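Local coordinates for protein insect group II chitinase (Ostrinia furnacalis, PDB 5Y2A) that hydrolyses the beta-1,4-linked N-acetylglucosamine chains of chitin as the second catalytic domain of a family 18 glycoside hydrolase, probably in remodelling insect cuticle, at residues A[280-285]-A[315-320]; A[362-367]-A[373-378]. All coordinates share one frame; numbering follows the deposited sequence.

Contact 1: residues A[280-285]-A[315-320]; sequences GFLSFY and QWVSFD
Phe284 meets Phe319 at one end of this buried contact, and Leu282 meets Val317 at the other. The bond to CB of Phe284 does not itself head for residues 315-320. The first torsion sets CG anti to the backbone N (chi1 -177°) and so carries the ring across. Farther out, CD1 rests 3.8 Å from the backbone O of Asp320 and also 4.2 Å from CD2 of Phe319. CE1 lies equally near that O and 4.1 Å from Phe319 CD2, which lies at the edge of the Phe284 ring near its plane. The two side chains run obliquely to each other and their rings are not stacked. A flat, wholly apolar group suits this place because it fills the space between an aromatic neighbour and a backbone carbonyl; an alanine here would probably open a gap beside CD2 of Phe319 and leave that ring freer to turn. Leu282 crosses Val317 at about a right angle, and its CD1 settles on the branched end of the valine, 4.0 Å from CG2 and 4.2 Å from CG1. Ile287, on the helix that begins with Phe284, touches Leu282, Val317 and Phe319 alike, bridging the two pairs. The carboxylate of Asp320 turns elsewhere, to a salt bridge with Lys328. Strands 281-283 and 315-318 both pair antiparallel with strand 241-254, and their apolar residues packed against helix 284-292 are consistent with the small alpha+beta insertion domain that many family 18 chitinases carry on the TIM barrel.

Contact 2: residues A[362-367]-A[373-378]; sequences LLTTIN and KEAPPP
Thr364 and Asn367 on the last helix of the TIM-barrel domain, 361-371, meet Ala375 and Lys373 of the extended tail, which reverses after the helix and runs back along it. Two side-chain contacts make the first shell. CG2 of Thr364 reaches CB of Ala375 at 4.0 Å, methyl against methyl: OG1 of the threonine sits beside the backbone N (chi1 -62°), which puts CG2 anti to that N and against the alanine, while OG1 bonds to Ala360 O, just before the helix. Threonine therefore offers the tail an apolar branch while its hydroxyl is spent on the backbone, and the small alanine lets the tail lie close. One turn on, CG of Lys373 packs 3.7 Å from CB of Asn367 and 3.6 Å from the O of the same residue. The lysine chain then bends at chi2 (-73°), so the aliphatic start of the chain packs while the charged end is led away from the helix. The same carbonyl receives a weak hydrogen bond, Lys373 N to Asn367 O, 3.5 Å.

Farther out, His368 ND1 bonds to Lys373 O across the turn between helix and tail, while Pro376, Pro377 and Pro378 keep the tail in a stiff, polyproline II-like course until Pro378 lies against helix 322-334. The amide of Asn367 is held at both ends: OD1 bonds to Arg371 NH1, and ND2 serves both Leu31 O and Leu363 O. The latter bond is short and nearly straight, 2.8 Å with 174° at the hydrogen, and ND2 and the backbone N of Asn367 grip Leu363 O from opposite faces of its carbonyl plane.

Contact 1 closes before contact 2 opens along the chain, and their centres lie 21 Å apart, yet they touch through Leu362: its CD1 is 3.6 Å from Phe284 CG and its CD2 4.1 Å from Asp320 O. Strand 241-254 links them too, since Phe247 shares backbone hydrogen bonds with Phe284 and touches Leu362, Leu363 and Ile366. Two disulfides lie close by, Cys288-Cys355 and Cys357-Cys379. The glycan at Tyr212, Asn225 and Asn229, probably N-linked to Asn225, does not mark the active site; in family 18 the catalytic acidic motif lies at the end of a barrel strand, here probably 119-123, which neither contact includes. Together they join the inserted region to the barrel's last helix.

Contact 1: residues A[280-285]-A[315-320]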
loop_
_atom_site.group_PDB
_atom_site.type_symbol
_atom_site.label_atom_id
_atom_site.label_comp_id
_atom_site.label_asym_id
_atom_site.label_seq_id
_atom_site.Cartn_x
_atom_site.Cartn_y
_atom_site.Cartn_z
ATOM N N GLY A 280 8.962 -3.330 -1.937
ATOM C CA GLY A 280 9.814 -2.170 -1.759
ATOM C C GLY A 280 10.445 -2.046 -0.390
ATOM O O GLY A 280 11.282 -1.158 -0.194
ATOM N N PHE A 281 10.146 -2.967 0.526
ATOM C CA PHE A 281 10.492 -2.835 1.931
ATOM C C PHE A 281 10.889 -4.208 2.458
ATOM O O PHE A 281 10.233 -5.206 2.147
ATOM C CB PHE A 281 9.283 -2.257 2.698
ATOM C CG PHE A 281 9.486 -2.116 4.174
ATOM C CD1 PHE A 281 9.273 -3.187 5.032
ATOM C CD2 PHE A 281 9.834 -0.888 4.717
ATOM C CE1 PHE A 281 9.442 -3.047 6.396
ATOM C CE2 PHE A 281 10.003 -0.741 6.086
ATOM C CZ PHE A 281 9.805 -1.822 6.924
ATOM N N LEU A 282 11.977 -4.266 3.228
ATOM C CA LEU A 282 12.376 -5.491 3.921
ATOM C C LEU A 282 12.935 -5.114 5.283
ATOM O O LEU A 282 13.755 -4.197 5.381
ATOM C CB LEU A 282 13.437 -6.282 3.132
ATOM C CG LEU A 282 13.050 -6.918 1.789
ATOM C CD1 LEU A 282 14.289 -7.463 1.074
ATOM C CD2 LEU A 282 12.017 -8.028 1.987
ATOM N N SER A 283 12.490 -5.812 6.327
ATOM C CA SER A 283 13.069 -5.607 7.647
ATOM C C SER A 283 14.516 -6.077 7.657
ATOM O O SER A 283 14.948 -6.860 6.804
ATOM C CB SER A 283 12.277 -6.370 8.712
ATOM O OG SER A 283 12.482 -7.773 8.579
ATOM N N PHE A 284 15.272 -5.597 8.644
ATOM C CA PHE A 284 16.649 -6.058 8.775
ATOM C C PHE A 284 16.706 -7.572 8.930
ATOM O O PHE A 284 17.575 -8.224 8.342
ATOM C CB PHE A 284 17.346 -5.375 9.954
ATOM C CG PHE A 284 18.803 -5.766 10.092
ATOM C CD1 PHE A 284 19.706 -5.508 9.065
ATOM C CD2 PHE A 284 19.257 -6.415 11.230
ATOM C CE1 PHE A 284 21.038 -5.874 9.180
ATOM C CE2 PHE A 284 20.596 -6.784 11.352
ATOM C CZ PHE A 284 21.484 -6.514 10.324
ATOM N N TYR A 285 15.777 -8.157 9.698
ATOM C CA TYR A 285 15.828 -9.603 9.891
ATOM C C TYR A 285 15.451 -10.357 8.618
ATOM O O TYR A 285 15.988 -11.442 8.366
ATOM C CB TYR A 285 14.952 -10.033 11.079
ATOM C CG TYR A 285 13.462 -9.752 10.993
ATOM C CD1 TYR A 285 12.608 -10.608 10.301
ATOM C CD2 TYR A 285 12.904 -8.663 11.653
ATOM C CE1 TYR A 285 11.236 -10.362 10.238
ATOM C CE2 TYR A 285 11.535 -8.410 11.600
ATOM C CZ TYR A 285 10.709 -9.271 10.893
ATOM O OH TYR A 285 9.349 -9.027 10.840
ATOM N N GLN A 315 16.871 -8.881 -7.698
ATOM C CA GLN A 315 16.469 -8.252 -6.437
ATOM C C GLN A 315 17.657 -7.517 -5.827
ATOM O O GLN A 315 18.805 -7.959 -5.945
ATOM C CB GLN A 315 15.944 -9.295 -5.454
ATOM C CG GLN A 315 14.696 -10.038 -5.921
ATOM C CD GLN A 315 13.540 -9.094 -6.181
ATOM O OE1 GLN A 315 12.929 -8.570 -5.247
ATOM N NE2 GLN A 315 13.251 -8.848 -7.454
ATOM N N TRP A 316 17.366 -6.417 -5.141
ATOM C CA TRP A 316 18.386 -5.465 -4.704
ATOM C C TRP A 316 17.826 -4.694 -3.518
ATOM O O TRP A 316 16.775 -4.065 -3.645
ATOM C CB TRP A 316 18.717 -4.525 -5.863
ATOM C CG TRP A 316 19.986 -3.721 -5.791
ATOM C CD1 TRP A 316 21.132 -3.949 -6.495
ATOM C CD2 TRP A 316 20.207 -2.513 -5.044
ATOM N NE1 TRP A 316 22.064 -2.975 -6.211
ATOM C CE2 TRP A 316 21.521 -2.083 -5.324
ATOM C CE3 TRP A 316 19.423 -1.760 -4.153
ATOM C CZ2 TRP A 316 22.079 -0.940 -4.739
ATOM C CZ3 TRP A 316 19.971 -0.622 -3.581
ATOM C CH2 TRP A 316 21.292 -0.222 -3.873
ATOM N N VAL A 317 18.506 -4.734 -2.372
ATOM C CA VAL A 317 18.019 -4.038 -1.184
ATOM C C VAL A 317 19.196 -3.364 -0.488
ATOM O O VAL A 317 20.227 -3.998 -0.242
ATOM C CB VAL A 317 17.272 -4.988 -0.220
ATOM C CG1 VAL A 317 18.167 -6.143 0.250
ATOM C CG2 VAL A 317 16.676 -4.218 0.971
ATOM N N SER A 318 19.044 -2.081 -0.177
ATOM C CA SER A 318 20.046 -1.321 0.557
ATOM C C SER A 318 19.592 -1.115 1.997
ATOM O O SER A 318 18.402 -0.962 2.266
ATOM C CB SER A 318 20.291 0.034 -0.104
ATOM O OG SER A 318 19.077 0.765 -0.226
ATOM N N PHE A 319 20.547 -1.094 2.922
ATOM C CA PHE A 319 20.206 -1.120 4.342
ATOM C C PHE A 319 21.435 -0.743 5.156
ATOM O O PHE A 319 22.564 -0.758 4.655
ATOM C CB PHE A 319 19.708 -2.511 4.755
ATOM C CG PHE A 319 20.724 -3.603 4.522
ATOM C CD1 PHE A 319 20.893 -4.163 3.256
ATOM C CD2 PHE A 319 21.516 -4.065 5.565
ATOM C CE1 PHE A 319 21.839 -5.158 3.040
ATOM C CE2 PHE A 319 22.454 -5.066 5.356
ATOM C CZ PHE A 319 22.614 -5.611 4.093
ATOM N N ASP A 320 21.204 -0.430 6.432
ATOM C CA ASP A 320 22.277 -0.251 7.401
ATOM C C ASP A 320 22.462 -1.544 8.186
ATOM O O ASP A 320 21.486 -2.122 8.680
ATOM C CB ASP A 320 21.984 0.906 8.362
ATOM C CG ASP A 320 22.231 2.260 7.736
ATOM O OD1 ASP A 320 22.773 2.300 6.616
ATOM O OD2 ASP A 320 21.889 3.289 8.360
#

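Contact 2: residues A[362-367]-A[373-378]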
loop_
_atom_site.group_PDB
_atom_site.type_symbol
_atom_site.label_atom_id
_atom_site.label_comp_id
_atom_site.label_asym_id
_atom_site.label_seq_id
_atom_site.Cartn_x
_atom_site.Cartn_y
_atom_site.Cartn_z
ATOM N N LEU A 362 20.957 -4.278 16.058
ATOM C CA LEU A 362 21.118 -2.885 15.649
ATOM C C LEU A 362 20.905 -1.936 16.823
ATOM O O LEU A 362 21.692 -1.007 17.037
ATOM C CB LEU A 362 20.160 -2.556 14.502
ATOM C CG LEU A 362 20.353 -3.319 13.182
ATOM C CD1 LEU A 362 19.319 -2.867 12.144
ATOM C CD2 LEU A 362 21.770 -3.163 12.624
ATOM N N LEU A 363 19.845 -2.154 17.602
ATOM C CA LEU A 363 19.583 -1.269 18.733
ATOM C C LEU A 363 20.638 -1.434 19.823
ATOM O O LEU A 363 21.015 -0.460 20.487
ATOM C CB LEU A 363 18.180 -1.533 19.285
ATOM C CG LEU A 363 17.685 -0.600 20.390
ATOM C CD1 LEU A 363 17.633 0.837 19.895
ATOM C CD2 LEU A 363 16.318 -1.054 20.883
ATOM N N THR A 364 21.112 -2.658 20.038
ATOM C CA THR A 364 22.171 -2.881 21.020
ATOM C C THR A 364 23.450 -2.150 20.625
ATOM O O THR A 364 24.128 -1.560 21.477
ATOM C CB THR A 364 22.425 -4.381 21.167
ATOM O OG1 THR A 364 21.231 -5.009 21.647
ATOM C CG2 THR A 364 23.563 -4.651 22.140
ATOM N N THR A 365 23.791 -2.175 19.334
ATOM C CA THR A 365 24.967 -1.459 18.849
ATOM C C THR A 365 24.872 0.039 19.133
ATOM O O THR A 365 25.855 0.660 19.561
ATOM C CB THR A 365 25.143 -1.721 17.351
ATOM O OG1 THR A 365 25.434 -3.111 17.141
ATOM C CG2 THR A 365 26.262 -0.872 16.785
ATOM N N ILE A 366 23.697 0.638 18.907
ATOM C CA ILE A 366 23.521 2.066 19.176
ATOM C C ILE A 366 23.651 2.360 20.673
ATOM O O ILE A 366 24.268 3.359 21.072
ATOM C CB ILE A 366 22.171 2.546 18.601
ATOM C CG1 ILE A 366 22.215 2.494 17.065
ATOM C CG2 ILE A 366 21.839 3.949 19.094
ATOM C CD1 ILE A 366 20.878 2.751 16.374
ATOM N N ASN A 367 23.080 1.501 21.523
ATOM C CA ASN A 367 23.186 1.697 22.971
ATOM C C ASN A 367 24.621 1.551 23.458
ATOM O O ASN A 367 25.039 2.234 24.402
ATOM C CB ASN A 367 22.290 0.705 23.699
ATOM C CG ASN A 367 20.875 1.189 23.794
ATOM O OD1 ASN A 367 20.489 1.829 24.769
ATOM N ND2 ASN A 367 20.091 0.906 22.766
ATOM N N LYS A 373 26.695 0.693 27.025
ATOM C CA LYS A 373 26.296 -0.686 27.278
ATOM C C LYS A 373 27.363 -1.616 26.718
ATOM O O LYS A 373 27.711 -1.527 25.538
ATOM C CB LYS A 373 24.950 -0.969 26.611
ATOM C CG LYS A 373 23.825 -0.010 26.996
ATOM C CD LYS A 373 23.277 -0.197 28.399
ATOM C CE LYS A 373 22.080 0.726 28.600
ATOM N NZ LYS A 373 21.489 0.649 29.965
ATOM N N GLU A 374 27.898 -2.517 27.533
ATOM C CA GLU A 374 28.884 -3.471 27.046
ATOM C C GLU A 374 28.129 -4.331 26.031
ATOM O O GLU A 374 26.993 -4.671 26.219
ATOM C CB GLU A 374 29.589 -4.285 28.153
ATOM C CG GLU A 374 30.301 -3.480 29.222
ATOM C CD GLU A 374 31.342 -4.261 30.032
ATOM O OE1 GLU A 374 31.292 -5.491 30.066
ATOM O OE2 GLU A 374 32.200 -3.623 30.634
ATOM N N ALA A 375 28.799 -4.712 24.961
ATOM C CA ALA A 375 28.143 -5.367 23.839
ATOM C C ALA A 375 29.161 -6.203 23.083
ATOM O O ALA A 375 30.366 -5.927 23.141
ATOM C CB ALA A 375 27.500 -4.340 22.897
ATOM N N PRO A 376 28.710 -7.222 22.354
ATOM C CA PRO A 376 29.596 -7.921 21.413
ATOM C C PRO A 376 29.964 -7.020 20.248
ATOM O O PRO A 376 29.318 -5.982 20.031
ATOM C CB PRO A 376 28.739 -9.111 20.951
ATOM C CG PRO A 376 27.333 -8.635 21.109
ATOM C CD PRO A 376 27.348 -7.785 22.351
ATOM N N PRO A 377 30.984 -7.376 19.469
ATOM C CA PRO A 377 31.357 -6.551 18.314
ATOM C C PRO A 377 30.273 -6.587 17.253
ATOM O O PRO A 377 29.365 -7.433 17.312
ATOM C CB PRO A 377 32.648 -7.217 17.810
ATOM C CG PRO A 377 32.507 -8.640 18.228
ATOM C CD PRO A 377 31.816 -8.591 19.563
ATOM N N PRO A 378 30.321 -5.682 16.273
ATOM C CA PRO A 378 29.346 -5.742 15.182
ATOM C C PRO A 378 29.491 -7.057 14.445
ATOM O O PRO A 378 30.600 -7.554 14.240
ATOM C CB PRO A 378 29.735 -4.551 14.294
ATOM C CG PRO A 378 30.457 -3.620 15.233
ATOM C CD PRO A 378 31.270 -4.576 16.070
#